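Local coordinates for phosphoenolpyruvate--glycerone phosphotransferase (Enterococcus faecalis, PDB 3B48), which probably serves as the phosphoryl donor subunit of the dihydroxyacetone kinase complex, relaying phosphate from phosphoenolpyruvate through histidine residues toward dihydroxyacetone, at residues B[69-73]-B[101-106]. Residues are numbered along the deposited sequence.
Sequences IFADL and PLVEGA
This buried, apolar contact packs the C-terminal end of parallel strand 66-71 against the first turn of helix 102-113, on one face of the sheet, while helix 75-84 packs on A71 from the other. F70 and A71 are extended and D72 leaves the beta region (phi/psi -91/-65); P101, the N-cap (-68/152), precedes helical L102-A106, its O accepting from G105 N (2.8 Å). The short axes run nearly antiparallel (156°), 8.0 Å apart, with D72 CA 5.2 Å from L102 CA. The F70 ring (chi1 m) abuts the first turn: A106 CB lies over one face, 4.3 Å from the centroid, a CH-pi contact, and CE1 approaches G105 C to 3.3 Å. A CB on G105 would crowd CE1 and clash with P101 O. L102 (chi1 t, chi2 p) brings CD1 to 3.7 Å from F70 CB. L102 N hydrogen-bonds E104 OE2 of the second subunit. A helix thus packs antiparallel to a central parallel strand, as in the three-layer alpha/beta/alpha sandwich of EIIA-man domains, with strand order 2-1-3-4 in this chain.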
# COMPACT_ATOMS: atom_id res chain seq x y z
N ILE B 69 -10.87 -7.26 -5.62
CA ILE B 69 -10.27 -6.06 -6.24
C ILE B 69 -9.80 -5.02 -5.20
O ILE B 69 -10.61 -4.51 -4.44
CB ILE B 69 -11.22 -5.40 -7.32
CG1 ILE B 69 -11.18 -6.19 -8.64
CG2 ILE B 69 -10.76 -4.01 -7.68
CD1 ILE B 69 -11.98 -7.44 -8.66
N PHE B 70 -8.49 -4.78 -5.17
CA PHE B 70 -7.88 -3.73 -4.35
C PHE B 70 -7.33 -2.58 -5.23
O PHE B 70 -6.73 -2.82 -6.28
CB PHE B 70 -6.75 -4.29 -3.47
CG PHE B 70 -7.15 -5.45 -2.64
CD1 PHE B 70 -7.32 -5.32 -1.26
CD2 PHE B 70 -7.40 -6.70 -3.22
CE1 PHE B 70 -7.70 -6.40 -0.49
CE2 PHE B 70 -7.77 -7.79 -2.43
CZ PHE B 70 -7.93 -7.63 -1.08
N ALA B 71 -7.57 -1.35 -4.80
CA ALA B 71 -7.00 -0.16 -5.45
C ALA B 71 -6.40 0.75 -4.39
O ALA B 71 -6.75 0.66 -3.20
CB ALA B 71 -8.06 0.59 -6.28
N ASP B 72 -5.48 1.61 -4.78
CA ASP B 72 -5.01 2.61 -3.83
C ASP B 72 -5.83 3.89 -3.93
O ASP B 72 -6.55 4.25 -3.00
CB ASP B 72 -3.52 2.87 -3.95
CG ASP B 72 -3.03 3.06 -5.42
OD1 ASP B 72 -3.83 3.33 -6.36
OD2 ASP B 72 -1.79 2.95 -5.60
N LEU B 73 -5.74 4.58 -5.06
CA LEU B 73 -6.14 5.96 -5.12
C LEU B 73 -6.61 6.36 -6.50
O LEU B 73 -6.19 5.78 -7.53
CB LEU B 73 -4.94 6.86 -4.78
CG LEU B 73 -4.16 6.79 -3.45
CD1 LEU B 73 -2.75 7.18 -3.72
CD2 LEU B 73 -4.79 7.67 -2.35
N PRO B 101 -7.03 -1.04 2.44
CA PRO B 101 -5.86 -0.45 1.80
C PRO B 101 -5.19 -1.46 0.91
O PRO B 101 -5.30 -2.67 1.15
CB PRO B 101 -4.96 -0.03 2.96
CG PRO B 101 -5.42 -0.78 4.14
CD PRO B 101 -6.84 -1.21 3.89
N LEU B 102 -4.52 -0.95 -0.13
CA LEU B 102 -3.96 -1.74 -1.19
C LEU B 102 -2.95 -2.83 -0.73
O LEU B 102 -3.18 -4.03 -0.97
CB LEU B 102 -3.36 -0.82 -2.27
CG LEU B 102 -2.71 -1.53 -3.47
CD1 LEU B 102 -3.69 -2.42 -4.30
CD2 LEU B 102 -1.98 -0.56 -4.36
N VAL B 103 -1.82 -2.42 -0.12
CA VAL B 103 -0.79 -3.37 0.30
C VAL B 103 -1.30 -4.30 1.42
O VAL B 103 -1.32 -5.54 1.28
CB VAL B 103 0.54 -2.66 0.75
CG1 VAL B 103 1.59 -3.72 1.21
CG2 VAL B 103 1.12 -1.79 -0.37
N GLU B 104 -1.72 -3.67 2.51
CA GLU B 104 -2.13 -4.38 3.70
C GLU B 104 -3.40 -5.19 3.53
O GLU B 104 -3.46 -6.30 4.02
CB GLU B 104 -2.22 -3.43 4.90
CG GLU B 104 -0.90 -2.69 5.22
CD GLU B 104 -0.79 -1.32 4.50
OE1 GLU B 104 -1.48 -1.07 3.49
OE2 GLU B 104 -0.00 -0.49 4.97
N GLY B 105 -4.41 -4.66 2.85
CA GLY B 105 -5.60 -5.46 2.51
C GLY B 105 -5.27 -6.72 1.73
O GLY B 105 -5.63 -7.84 2.13
N ALA B 106 -4.53 -6.56 0.63
CA ALA B 106 -4.16 -7.70 -0.24
C ALA B 106 -3.39 -8.79 0.53
O ALA B 106 -3.66 -10.00 0.39
CB ALA B 106 -3.36 -7.19 -1.43